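Local atomic coordinates of uncharacterized conserved protein (Methanococcus maripaludis S2, PDB entry 3C2Q), a protein that catalyses the conversion of L-ornithine to L-proline with release of ammonia, using NAD(+) as cofactor. Residues I164-A169 with N238-L243; P153-M158 with E228-Q233; D265-T270 with V287-L292. All blocks are in the same frame, centred on the assembly; numbering follows the deposited sequence.

Contact 1. Residues I164-A169 with N238-L243; sequences IQAILA and NIPYVL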
ATOM      1  N   ILE B 164      -8.312 -22.398 -19.424  1.00 23.98           N
ATOM      2  CA  ILE B 164      -9.163 -22.049 -18.297  1.00 24.13           C
ATOM      3  C   ILE B 164     -10.376 -22.970 -18.212  1.00 23.82           C
ATOM      4  O   ILE B 164     -11.177 -22.962 -19.120  1.00 24.06           O
ATOM      5  CB  ILE B 164      -9.670 -20.562 -18.423  1.00 24.56           C
ATOM      6  CG1 ILE B 164      -8.504 -19.570 -18.675  1.00 24.39           C
ATOM      7  CG2 ILE B 164     -10.512 -20.174 -17.225  1.00 23.72           C
ATOM      8  CD1 ILE B 164      -7.337 -19.750 -17.754  1.00 22.88           C
ATOM      9  N   GLN B 165     -10.542 -23.698 -17.100  1.00 23.32           N
ATOM     10  CA  GLN B 165     -11.701 -24.606 -16.934  1.00 22.86           C
ATOM     11  C   GLN B 165     -12.840 -24.057 -16.062  1.00 22.75           C
ATOM     12  O   GLN B 165     -13.922 -24.642 -15.979  1.00 22.05           O
ATOM     13  CB  GLN B 165     -11.224 -25.976 -16.435  1.00 22.26           C
ATOM     14  CG  GLN B 165     -10.506 -26.834 -17.510  1.00 23.00           C
ATOM     15  CD  GLN B 165      -9.228 -26.215 -18.075  1.00 22.32           C
ATOM     16  OE1 GLN B 165      -8.259 -25.985 -17.349  1.00 24.09           O
ATOM     17  NE2 GLN B 165      -9.224 -25.933 -19.383  1.00 24.22           N
ATOM     18  N   ALA B 166     -12.621 -22.906 -15.421  1.00 21.42           N
ATOM     19  CA  ALA B 166     -13.667 -22.280 -14.649  1.00 20.38           C
ATOM     20  C   ALA B 166     -13.291 -20.844 -14.357  1.00 20.05           C
ATOM     21  O   ALA B 166     -12.101 -20.535 -14.226  1.00 18.99           O
ATOM     22  CB  ALA B 166     -13.934 -23.050 -13.296  1.00 20.49           C
ATOM     23  N   ILE B 167     -14.311 -19.996 -14.223  1.00 20.13           N
ATOM     24  CA  ILE B 167     -14.130 -18.593 -13.758  1.00 20.17           C
ATOM     25  C   ILE B 167     -15.085 -18.267 -12.628  1.00 20.44           C
ATOM     26  O   ILE B 167     -16.299 -18.445 -12.750  1.00 21.19           O
ATOM     27  CB  ILE B 167     -14.324 -17.543 -14.898  1.00 19.56           C
ATOM     28  CG1 ILE B 167     -13.236 -17.730 -15.974  1.00 20.19           C
ATOM     29  CG2 ILE B 167     -14.285 -16.085 -14.313  1.00 20.58           C
ATOM     30  CD1 ILE B 167     -13.249 -16.667 -17.074  1.00 20.62           C
ATOM     31  N   LEU B 168     -14.539 -17.811 -11.504  1.00 19.75           N
ATOM     32  CA  LEU B 168     -15.333 -17.359 -10.390  1.00 20.06           C
ATOM     33  C   LEU B 168     -15.133 -15.852 -10.283  1.00 20.09           C
ATOM     34  O   LEU B 168     -13.994 -15.391 -10.277  1.00 18.85           O
ATOM     35  CB  LEU B 168     -14.852 -18.038  -9.107  1.00 20.69           C
ATOM     36  CG  LEU B 168     -14.721 -19.561  -9.179  1.00 22.99           C
ATOM     37  CD1 LEU B 168     -14.303 -20.085  -7.817  1.00 22.31           C
ATOM     38  CD2 LEU B 168     -16.048 -20.176  -9.607  1.00 24.03           C
ATOM     39  N   ALA B 169     -16.216 -15.092 -10.212  1.00 19.38           N
ATOM     40  CA  ALA B 169     -16.093 -13.632 -10.234  1.00 20.60           C
ATOM     41  C   ALA B 169     -17.404 -13.083  -9.715  1.00 21.51           C
ATOM     42  O   ALA B 169     -18.193 -13.846  -9.123  1.00 20.79           O
ATOM     43  CB  ALA B 169     -15.778 -13.138 -11.665  1.00 19.99           C
ATOM     44  N   ASN B 238     -17.790 -23.556 -23.638  1.00 30.73           N
ATOM     45  CA  ASN B 238     -18.469 -24.267 -22.556  1.00 31.62           C
ATOM     46  C   ASN B 238     -17.644 -24.289 -21.264  1.00 30.95           C
ATOM     47  O   ASN B 238     -17.505 -25.341 -20.620  1.00 30.36           O
ATOM     48  CB  ASN B 238     -18.867 -25.694 -22.994  1.00 33.76           C
ATOM     49  CG  ASN B 238     -19.576 -25.714 -24.347  1.00 38.20           C
ATOM     50  OD1 ASN B 238     -19.124 -26.382 -25.284  1.00 46.19           O
ATOM     51  ND2 ASN B 238     -20.678 -24.970 -24.462  1.00 42.97           N
ATOM     52  N   ILE B 239     -17.088 -23.122 -20.899  1.00 29.26           N
ATOM     53  CA  ILE B 239     -16.374 -22.977 -19.634  1.00 27.83           C
ATOM     54  C   ILE B 239     -17.343 -22.461 -18.599  1.00 26.74           C
ATOM     55  O   ILE B 239     -17.931 -21.420 -18.793  1.00 27.43           O
ATOM     56  CB  ILE B 239     -15.152 -22.029 -19.763  1.00 28.09           C
ATOM     57  CG1 ILE B 239     -14.059 -22.732 -20.536  1.00 27.96           C
ATOM     58  CG2 ILE B 239     -14.547 -21.695 -18.365  1.00 26.13           C
ATOM     59  CD1 ILE B 239     -13.919 -22.263 -21.899  1.00 35.26           C
ATOM     60  N   PRO B 240     -17.538 -23.207 -17.509  1.00 27.02           N
ATOM     61  CA  PRO B 240     -18.487 -22.787 -16.491  1.00 27.05           C
ATOM     62  C   PRO B 240     -17.966 -21.565 -15.724  1.00 26.51           C
ATOM     63  O   PRO B 240     -16.755 -21.407 -15.561  1.00 26.03           O
ATOM     64  CB  PRO B 240     -18.537 -23.987 -15.542  1.00 26.62           C
ATOM     65  CG  PRO B 240     -17.246 -24.626 -15.690  1.00 28.21           C
ATOM     66  CD  PRO B 240     -16.880 -24.476 -17.153  1.00 27.16           C
ATOM     67  N   TYR B 241     -18.876 -20.714 -15.293  1.00 26.55           N
ATOM     68  CA  TYR B 241     -18.505 -19.590 -14.444  1.00 26.58           C
ATOM     69  C   TYR B 241     -19.497 -19.489 -13.312  1.00 26.94           C
ATOM     70  O   TYR B 241     -20.633 -20.012 -13.402  1.00 27.35           O
ATOM     71  CB  TYR B 241     -18.413 -18.277 -15.232  1.00 26.44           C
ATOM     72  CG  TYR B 241     -19.621 -17.961 -16.094  1.00 25.98           C
ATOM     73  CD1 TYR B 241     -20.723 -17.315 -15.560  1.00 23.85           C
ATOM     74  CD2 TYR B 241     -19.634 -18.281 -17.461  1.00 26.50           C
ATOM     75  CE1 TYR B 241     -21.837 -17.020 -16.339  1.00 26.49           C
ATOM     76  CE2 TYR B 241     -20.734 -17.981 -18.255  1.00 26.73           C
ATOM     77  CZ  TYR B 241     -21.837 -17.364 -17.681  1.00 26.84           C
ATOM     78  OH  TYR B 241     -22.930 -17.058 -18.443  1.00 26.97           O
ATOM     79  N   VAL B 242     -19.077 -18.837 -12.237  1.00 25.11           N
ATOM     80  CA  VAL B 242     -19.956 -18.599 -11.126  1.00 24.83           C
ATOM     81  C   VAL B 242     -19.829 -17.118 -10.842  1.00 24.33           C
ATOM     82  O   VAL B 242     -18.726 -16.655 -10.547  1.00 24.58           O
ATOM     83  CB  VAL B 242     -19.524 -19.436  -9.880  1.00 25.46           C
ATOM     84  CG1 VAL B 242     -20.417 -19.142  -8.691  1.00 25.39           C
ATOM     85  CG2 VAL B 242     -19.489 -20.939 -10.184  1.00 26.04           C
ATOM     86  N   LEU B 243     -20.920 -16.372 -10.969  1.00 23.06           N
ATOM     87  CA  LEU B 243     -20.907 -14.959 -10.668  1.00 23.07           C
ATOM     88  C   LEU B 243     -21.657 -14.760  -9.365  1.00 23.43           C
ATOM     89  O   LEU B 243     -22.886 -14.968  -9.303  1.00 23.45           O
ATOM     90  CB  LEU B 243     -21.559 -14.139 -11.802  1.00 22.24           C
ATOM     91  CG  LEU B 243     -20.962 -14.267 -13.206  1.00 21.53           C
ATOM     92  CD1 LEU B 243     -21.752 -13.347 -14.157  1.00 20.47           C
ATOM     93  CD2 LEU B 243     -19.449 -13.952 -13.212  1.00 18.30           C
TER

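Contact 2. Residues P153-M158 with E228-Q233; sequences PALAKM and EGIMYQ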
ATOM      1  N   PRO B 153      -8.702  -8.629 -22.773  1.00 18.43           N
ATOM      2  CA  PRO B 153      -8.414  -9.399 -23.994  1.00 18.58           C
ATOM      3  C   PRO B 153      -7.438 -10.559 -23.786  1.00 19.78           C
ATOM      4  O   PRO B 153      -7.627 -11.625 -24.385  1.00 19.81           O
ATOM      5  CB  PRO B 153      -7.852  -8.349 -24.948  1.00 19.05           C
ATOM      6  CG  PRO B 153      -8.512  -7.054 -24.499  1.00 19.67           C
ATOM      7  CD  PRO B 153      -8.521  -7.177 -22.987  1.00 18.53           C
ATOM      8  N   ALA B 154      -6.394 -10.366 -22.962  1.00 19.54           N
ATOM      9  CA  ALA B 154      -5.435 -11.424 -22.679  1.00 18.87           C
ATOM     10  C   ALA B 154      -6.098 -12.599 -21.984  1.00 19.72           C
ATOM     11  O   ALA B 154      -5.883 -13.760 -22.376  1.00 19.98           O
ATOM     12  CB  ALA B 154      -4.245 -10.883 -21.840  1.00 19.38           C
ATOM     13  N   LEU B 155      -6.947 -12.308 -20.994  1.00 19.30           N
ATOM     14  CA  LEU B 155      -7.641 -13.375 -20.274  1.00 19.08           C
ATOM     15  C   LEU B 155      -8.632 -14.086 -21.187  1.00 19.55           C
ATOM     16  O   LEU B 155      -8.726 -15.315 -21.156  1.00 19.32           O
ATOM     17  CB  LEU B 155      -8.363 -12.848 -19.035  1.00 18.49           C
ATOM     18  CG  LEU B 155      -9.141 -13.892 -18.229  1.00 19.89           C
ATOM     19  CD1 LEU B 155      -8.251 -15.091 -17.894  1.00 19.95           C
ATOM     20  CD2 LEU B 155      -9.717 -13.247 -16.963  1.00 18.48           C
ATOM     21  N   ALA B 156      -9.348 -13.326 -22.011  1.00 19.56           N
ATOM     22  CA  ALA B 156     -10.310 -13.950 -22.956  1.00 20.46           C
ATOM     23  C   ALA B 156      -9.603 -14.922 -23.913  1.00 20.99           C
ATOM     24  O   ALA B 156     -10.098 -16.009 -24.206  1.00 21.72           O
ATOM     25  CB  ALA B 156     -11.053 -12.871 -23.745  1.00 19.63           C
ATOM     26  N   LYS B 157      -8.440 -14.520 -24.397  1.00 21.37           N
ATOM     27  CA  LYS B 157      -7.598 -15.395 -25.203  1.00 22.01           C
ATOM     28  C   LYS B 157      -7.162 -16.699 -24.510  1.00 23.07           C
ATOM     29  O   LYS B 157      -7.157 -17.781 -25.140  1.00 22.46           O
ATOM     30  CB  LYS B 157      -6.407 -14.609 -25.764  1.00 21.33           C
ATOM     31  CG  LYS B 157      -5.521 -15.402 -26.736  1.00 25.18           C
ATOM     32  CD  LYS B 157      -6.273 -15.860 -27.963  1.00 29.66           C
ATOM     33  CE  LYS B 157      -6.593 -14.693 -28.865  1.00 35.33           C
ATOM     34  NZ  LYS B 157      -7.023 -15.185 -30.223  1.00 39.81           N
HETATM   35  N   MSE B 158      -6.811 -16.633 -23.224  1.00 22.69           N
HETATM   36  CA  MSE B 158      -6.478 -17.844 -22.471  1.00 24.70           C
HETATM   37  C   MSE B 158      -7.672 -18.789 -22.402  1.00 23.76           C
HETATM   38  O   MSE B 158      -7.494 -20.000 -22.508  1.00 24.29           O
HETATM   39  CB  MSE B 158      -5.957 -17.519 -21.054  1.00 23.58           C
HETATM   40  CG  MSE B 158      -4.662 -16.734 -21.084  1.00 24.22           C
HETATM   41 SE   MSE B 158      -4.257 -16.013 -19.265  1.00 32.52          SE
HETATM   42  CE  MSE B 158      -2.943 -14.663 -19.829  1.00 23.81           C
ATOM     43  N   GLU B 228     -17.610 -10.879 -28.355  1.00 23.93           N
ATOM     44  CA  GLU B 228     -16.195 -10.993 -27.991  1.00 23.21           C
ATOM     45  C   GLU B 228     -16.061 -10.845 -26.473  1.00 21.67           C
ATOM     46  O   GLU B 228     -17.004 -10.375 -25.806  1.00 20.42           O
ATOM     47  CB  GLU B 228     -15.339  -9.909 -28.695  1.00 23.68           C
ATOM     48  CG  GLU B 228     -15.618  -8.509 -28.160  1.00 22.11           C
ATOM     49  CD  GLU B 228     -14.852  -7.372 -28.862  1.00 27.49           C
ATOM     50  OE1 GLU B 228     -14.947  -7.244 -30.094  1.00 32.60           O
ATOM     51  OE2 GLU B 228     -14.181  -6.566 -28.171  1.00 28.43           O
ATOM     52  N   GLY B 229     -14.899 -11.236 -25.936  1.00 21.70           N
ATOM     53  CA  GLY B 229     -14.587 -10.975 -24.524  1.00 19.89           C
ATOM     54  C   GLY B 229     -14.561 -12.264 -23.713  1.00 21.12           C
ATOM     55  O   GLY B 229     -14.695 -13.390 -24.236  1.00 20.47           O
ATOM     56  N   ILE B 230     -14.360 -12.108 -22.408  1.00 19.94           N
ATOM     57  CA  ILE B 230     -14.192 -13.248 -21.515  1.00 18.35           C
ATOM     58  C   ILE B 230     -15.470 -14.089 -21.412  1.00 19.41           C
ATOM     59  O   ILE B 230     -15.409 -15.306 -21.548  1.00 19.94           O
ATOM     60  CB  ILE B 230     -13.762 -12.771 -20.098  1.00 18.34           C
ATOM     61  CG1 ILE B 230     -12.392 -12.081 -20.138  1.00 17.05           C
ATOM     62  CG2 ILE B 230     -13.765 -13.969 -19.123  1.00 19.29           C
ATOM     63  CD1 ILE B 230     -12.200 -11.014 -18.957  1.00 16.96           C
HETATM   64  N   MSE B 231     -16.603 -13.455 -21.135  1.00 19.67           N
HETATM   65  CA  MSE B 231     -17.860 -14.177 -20.933  1.00 21.80           C
HETATM   66  C   MSE B 231     -18.276 -14.848 -22.264  1.00 21.71           C
HETATM   67  O   MSE B 231     -18.697 -16.006 -22.268  1.00 22.48           O
HETATM   68  CB  MSE B 231     -18.971 -13.227 -20.454  1.00 21.37           C
HETATM   69  CG  MSE B 231     -18.621 -12.379 -19.207  1.00 25.18           C
HETATM   70 SE   MSE B 231     -17.844 -13.564 -17.820  1.00 41.02          SE
HETATM   71  CE  MSE B 231     -19.386 -14.531 -17.422  1.00 22.56           C
ATOM     72  N   TYR B 232     -18.116 -14.125 -23.368  1.00 21.93           N
ATOM     73  CA  TYR B 232     -18.288 -14.711 -24.716  1.00 23.17           C
ATOM     74  C   TYR B 232     -17.465 -15.989 -24.917  1.00 23.73           C
ATOM     75  O   TYR B 232     -17.998 -17.034 -25.308  1.00 25.16           O
ATOM     76  CB  TYR B 232     -17.956 -13.681 -25.791  1.00 23.19           C
ATOM     77  CG  TYR B 232     -17.913 -14.244 -27.206  1.00 24.29           C
ATOM     78  CD1 TYR B 232     -19.075 -14.309 -27.991  1.00 23.73           C
ATOM     79  CD2 TYR B 232     -16.713 -14.704 -27.759  1.00 22.74           C
ATOM     80  CE1 TYR B 232     -19.030 -14.829 -29.307  1.00 24.36           C
ATOM     81  CE2 TYR B 232     -16.658 -15.225 -29.080  1.00 23.41           C
ATOM     82  CZ  TYR B 232     -17.829 -15.277 -29.835  1.00 25.55           C
ATOM     83  OH  TYR B 232     -17.784 -15.791 -31.119  1.00 28.14           O
ATOM     84  N   GLN B 233     -16.173 -15.935 -24.632  1.00 23.11           N
ATOM     85  CA  GLN B 233     -15.363 -17.117 -24.771  1.00 22.97           C
ATOM     86  C   GLN B 233     -15.780 -18.259 -23.848  1.00 23.06           C
ATOM     87  O   GLN B 233     -15.598 -19.428 -24.215  1.00 22.26           O
ATOM     88  CB  GLN B 233     -13.878 -16.829 -24.625  1.00 22.69           C
ATOM     89  CG  GLN B 233     -13.325 -15.954 -25.753  1.00 23.16           C
ATOM     90  CD  GLN B 233     -13.306 -16.634 -27.121  1.00 24.16           C
ATOM     91  OE1 GLN B 233     -13.395 -17.865 -27.233  1.00 25.44           O
ATOM     92  NE2 GLN B 233     -13.187 -15.819 -28.170  1.00 23.55           N
TER

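Contact 3. Residues D265-T270 with V287-L292; sequences DKMRTT and VATGNL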
ATOM      1  N   ASP B 265     -21.329 -22.404  -2.038  1.00 22.86           N
ATOM      2  CA  ASP B 265     -21.394 -23.861  -2.255  1.00 23.44           C
ATOM      3  C   ASP B 265     -21.024 -24.247  -3.679  1.00 23.33           C
ATOM      4  O   ASP B 265     -20.274 -25.193  -3.891  1.00 23.54           O
ATOM      5  CB  ASP B 265     -22.799 -24.390  -1.887  1.00 24.56           C
ATOM      6  CG  ASP B 265     -23.084 -24.293  -0.392  1.00 26.47           C
ATOM      7  OD1 ASP B 265     -22.125 -24.135   0.402  1.00 29.31           O
ATOM      8  OD2 ASP B 265     -24.277 -24.338  -0.012  1.00 31.59           O
ATOM      9  N   LYS B 266     -21.523 -23.479  -4.648  1.00 22.83           N
ATOM     10  CA  LYS B 266     -21.190 -23.688  -6.058  1.00 23.92           C
ATOM     11  C   LYS B 266     -19.702 -23.427  -6.350  1.00 23.19           C
ATOM     12  O   LYS B 266     -19.067 -24.164  -7.093  1.00 22.17           O
ATOM     13  CB  LYS B 266     -22.081 -22.828  -6.961  1.00 23.17           C
ATOM     14  CG  LYS B 266     -22.017 -23.272  -8.442  1.00 29.59           C
ATOM     15  CD  LYS B 266     -23.255 -22.832  -9.200  1.00 35.34           C
ATOM     16  CE  LYS B 266     -23.353 -23.522 -10.576  1.00 38.26           C
ATOM     17  NZ  LYS B 266     -24.322 -22.728 -11.410  1.00 40.64           N
HETATM   18  N   MSE B 267     -19.146 -22.373  -5.741  1.00 23.46           N
HETATM   19  CA  MSE B 267     -17.711 -22.091  -5.858  1.00 24.68           C
HETATM   20  C   MSE B 267     -16.864 -23.220  -5.311  1.00 23.02           C
HETATM   21  O   MSE B 267     -15.844 -23.598  -5.902  1.00 22.56           O
HETATM   22  CB  MSE B 267     -17.383 -20.786  -5.112  1.00 23.30           C
HETATM   23  CG  MSE B 267     -17.933 -19.562  -5.822  1.00 24.38           C
HETATM   24 SE   MSE B 267     -17.776 -17.942  -4.677  1.00 33.77          SE
HETATM   25  CE  MSE B 267     -15.806 -17.864  -4.613  1.00 27.50           C
ATOM     26  N   ARG B 268     -17.281 -23.771  -4.173  1.00 22.56           N
ATOM     27  CA  ARG B 268     -16.501 -24.844  -3.561  1.00 22.55           C
ATOM     28  C   ARG B 268     -16.387 -26.061  -4.471  1.00 22.84           C
ATOM     29  O   ARG B 268     -15.297 -26.567  -4.704  1.00 22.95           O
ATOM     30  CB  ARG B 268     -17.084 -25.244  -2.205  1.00 21.72           C
ATOM     31  CG  ARG B 268     -16.277 -26.343  -1.523  1.00 23.48           C
ATOM     32  CD  ARG B 268     -16.790 -26.650  -0.118  1.00 23.91           C
ATOM     33  NE  ARG B 268     -15.990 -27.689   0.548  1.00 24.71           N
ATOM     34  CZ  ARG B 268     -16.408 -28.368   1.622  1.00 26.87           C
ATOM     35  NH1 ARG B 268     -17.614 -28.138   2.138  1.00 23.76           N
ATOM     36  NH2 ARG B 268     -15.630 -29.286   2.164  1.00 27.36           N
ATOM     37  N   THR B 269     -17.510 -26.516  -5.005  1.00 23.82           N
ATOM     38  CA  THR B 269     -17.510 -27.700  -5.858  1.00 25.56           C
ATOM     39  C   THR B 269     -16.774 -27.412  -7.166  1.00 26.16           C
ATOM     40  O   THR B 269     -16.118 -28.293  -7.723  1.00 26.85           O
ATOM     41  CB  THR B 269     -18.953 -28.188  -6.123  1.00 25.70           C
ATOM     42  OG1 THR B 269     -19.639 -27.211  -6.886  1.00 28.76           O
ATOM     43  CG2 THR B 269     -19.714 -28.363  -4.840  1.00 25.99           C
ATOM     44  N   THR B 270     -16.836 -26.161  -7.623  1.00 26.52           N
ATOM     45  CA  THR B 270     -16.116 -25.739  -8.838  1.00 27.20           C
ATOM     46  C   THR B 270     -14.588 -25.783  -8.692  1.00 27.44           C
ATOM     47  O   THR B 270     -13.906 -26.222  -9.599  1.00 27.86           O
ATOM     48  CB  THR B 270     -16.587 -24.337  -9.324  1.00 27.05           C
ATOM     49  OG1 THR B 270     -18.011 -24.329  -9.491  1.00 29.19           O
ATOM     50  CG2 THR B 270     -15.980 -23.982 -10.654  1.00 28.07           C
ATOM     51  N   VAL B 287      -9.894 -14.380  -1.012  1.00 18.56           N
ATOM     52  CA  VAL B 287     -10.127 -14.906   0.352  1.00 20.08           C
ATOM     53  C   VAL B 287     -11.303 -15.893   0.366  1.00 19.61           C
ATOM     54  O   VAL B 287     -11.219 -16.957   1.004  1.00 19.24           O
ATOM     55  CB  VAL B 287     -10.350 -13.762   1.367  1.00 20.27           C
ATOM     56  CG1 VAL B 287     -10.758 -14.337   2.753  1.00 22.87           C
ATOM     57  CG2 VAL B 287      -9.045 -12.922   1.497  1.00 21.04           C
ATOM     58  N   ALA B 288     -12.398 -15.544  -0.317  1.00 19.47           N
ATOM     59  CA  ALA B 288     -13.566 -16.448  -0.368  1.00 19.81           C
ATOM     60  C   ALA B 288     -13.152 -17.786  -0.965  1.00 20.26           C
ATOM     61  O   ALA B 288     -13.525 -18.833  -0.456  1.00 21.15           O
ATOM     62  CB  ALA B 288     -14.691 -15.831  -1.196  1.00 19.25           C
ATOM     63  N   THR B 289     -12.370 -17.760  -2.047  1.00 20.00           N
ATOM     64  CA  THR B 289     -11.966 -19.005  -2.722  1.00 20.23           C
ATOM     65  C   THR B 289     -10.910 -19.759  -1.920  1.00 19.95           C
ATOM     66  O   THR B 289     -10.986 -20.978  -1.761  1.00 18.99           O
ATOM     67  CB  THR B 289     -11.502 -18.741  -4.183  1.00 20.73           C
ATOM     68  OG1 THR B 289     -12.561 -18.050  -4.851  1.00 21.31           O
ATOM     69  CG2 THR B 289     -11.252 -20.042  -4.909  1.00 21.32           C
ATOM     70  N   GLY B 290      -9.917 -19.048  -1.398  1.00 19.23           N
ATOM     71  CA  GLY B 290      -8.921 -19.705  -0.590  1.00 19.61           C
ATOM     72  C   GLY B 290      -9.545 -20.434   0.602  1.00 20.60           C
ATOM     73  O   GLY B 290      -9.109 -21.541   0.974  1.00 19.75           O
ATOM     74  N   ASN B 291     -10.558 -19.811   1.204  1.00 20.51           N
ATOM     75  CA  ASN B 291     -11.280 -20.415   2.347  1.00 21.56           C
ATOM     76  C   ASN B 291     -11.922 -21.770   1.991  1.00 22.02           C
ATOM     77  O   ASN B 291     -12.154 -22.606   2.874  1.00 23.00           O
ATOM     78  CB  ASN B 291     -12.374 -19.479   2.820  1.00 22.22           C
ATOM     79  CG  ASN B 291     -11.852 -18.279   3.638  1.00 26.92           C
ATOM     80  OD1 ASN B 291     -10.634 -18.156   3.997  1.00 28.36           O
ATOM     81  ND2 ASN B 291     -12.794 -17.373   3.955  1.00 26.85           N
ATOM     82  N   LEU B 292     -12.178 -21.987   0.697  1.00 21.19           N
ATOM     83  CA  LEU B 292     -12.851 -23.184   0.191  1.00 22.19           C
ATOM     84  C   LEU B 292     -11.904 -24.235  -0.343  1.00 22.77           C
ATOM     85  O   LEU B 292     -12.341 -25.331  -0.703  1.00 23.95           O
ATOM     86  CB  LEU B 292     -13.802 -22.810  -0.954  1.00 21.99           C
ATOM     87  CG  LEU B 292     -14.871 -21.802  -0.591  1.00 21.19           C
ATOM     88  CD1 LEU B 292     -15.669 -21.411  -1.832  1.00 18.09           C
ATOM     89  CD2 LEU B 292     -15.777 -22.380   0.534  1.00 20.99           C
TER
HETATM   90  O   HOH W   1     -13.497 -27.869  -0.471  1.00 27.39           O

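Contact 1. Residues I164-A169 with N238-L243
L168 and V242 stand side by side on one face of a parallel strand pair and point the same way. CD2 of L168 lies 3.6 Å from CB of V242 and just as close to its CG2. On the opposite face, I167 pairs with Y241 and A169 with L243. I167 and Y241 meet only near the backbone, CB to CB at 4.2 Å. The Y241 ring then leads away, because chi1 of 51° sets CG between the backbone N and the carbonyl carbon. The ring ends at OH, which is hydrogen-bonded to D255. L243 instead turns CD2 back to CB of A169, at 4.1 Å.

Three hydrogen bonds join the backbones. I167 N donates to P240 O. V242 N donates to I167 O at 2.9 Å, and A169 N to V242 O. I167 is thus bonded to the residues on either side of Y241, as in a regular parallel ladder.

Ahead of the ladder the contact is made by side chains against backbone. I239 CG1 is anti to its own carbonyl carbon (chi1 -73°) and sits 3.2 Å from I164 O. I239 CG2 rests on the carbonyl carbon of Q165. P240 CD meets Q165 O, also at 3.2 Å.

The L168 and V242 face is covered by helix 260-271, and the I167 and Y241 face by helix 230-237. Strand 241-244 is the outermost strand here, with strand 166-170 next to it. This is the edge of the six-stranded parallel sheet of a Rossmann fold.

Contact 2. Residues P153-M158 with E228-Q233
A156 presses its CB against the start of helix 230-237. The methyl carbon is 3.6 Å from G229 C and 3.6 Å from I230 N. The backbones come very near each other here, with A156 CA and I230 CA 4.2 Å apart. The small side chain of A156 fits this closeness. G229 is the N-cap residue, and its glycine is explained by its backbone: at phi 111° a CB would press on the carbonyl O of E228.

I230 closes the contact on one flank of A156. Its CG1 is anti to the carbonyl carbon and packs on the backbone N of A156 at 3.8 Å, with A156 CB almost as near. Its CD1 goes on to meet CD2 of L155 at 3.9 Å. The L155 and I230 side chains cross obliquely.

Helices 152-160 and 230-237 lead into strands 166-170 and 241-244, which are neighbours in the Rossmann sheet. Both helices pack on I167, so they lie side by side on the same face of that sheet. Helix 145-148 touches both L155 and I230. On the far side of helix 152-160, A154 packs on L331 of helix 327-342.

Q233 adds to the contact with apolar atoms. Its CG, anti to its own carbonyl carbon (chi1 -66°), rests 3.6 Å from A156 O. No hydrogen bond crosses between the two segments. The first turn of helix 230-237 is held instead from helix 171-183. There the D177 carboxylate accepts I230 N on OD1 and M231 N on OD2.

Contact 3. Residues D265-T270 with V287-L292
L292 fills the tight part of this helix-helix contact, set against M267 and R268. Its CD1 lies 3.7 Å from R268 N and 3.8 Å from M267 CB. Its CD2 reaches R268 CB at 4.2 Å. M267 extends the packing toward the preceding turn of helix 283-292. Its chain bends at chi3 (65°), and CE comes 3.3 Å from T289 OG1 and 4.1 Å from A288 CB. The M267 and T289 side chains cross at about a right angle. T289 OG1 is hydrogen-bonded to H285 O.

The R268 side is looser and wetter. R268 runs extended from CG to NE, past L292, and NE gives its hydrogen to a water at 2.7 Å. This water lies at the edge of the guanidinium, in its plane, and donates to L292 O at 2.8 Å. No direct hydrogen bond links the two segments. The end of R268 is held from the N-terminal part of the chain, where NH2 donates to N47 O and T65 O.

The segments cross at -60°, with their axes 9.5 Å apart at closest approach. I247 of the second subunit packs on M267 and A288. Both helices lean on the parallel sheet: M267 and T270 on V242 of strand 241-244, and T289 on L168 of strand 166-170.

Overall arrangement
Contact 1 is the sheet edge on which the other two contacts lean from opposite faces. Contact 2 touches it where I230 CG2 meets I167 CD1 at 3.4 Å. Contact 3 touches it where T270 CG2 meets A166 CB at 3.5 Å. Contacts 2 and 3 do not meet: their nearest atoms are about 11 Å apart. All three lie in the Rossmann-fold region, whose NAD(+)-binding residues are inferred from relatives. Among these, H285 is about 5 Å from L168 of contact 1 and about 4 Å from M267 of contact 3, side chain to side chain. Contact 2 is farther off, with L155 about 8 Å from V327.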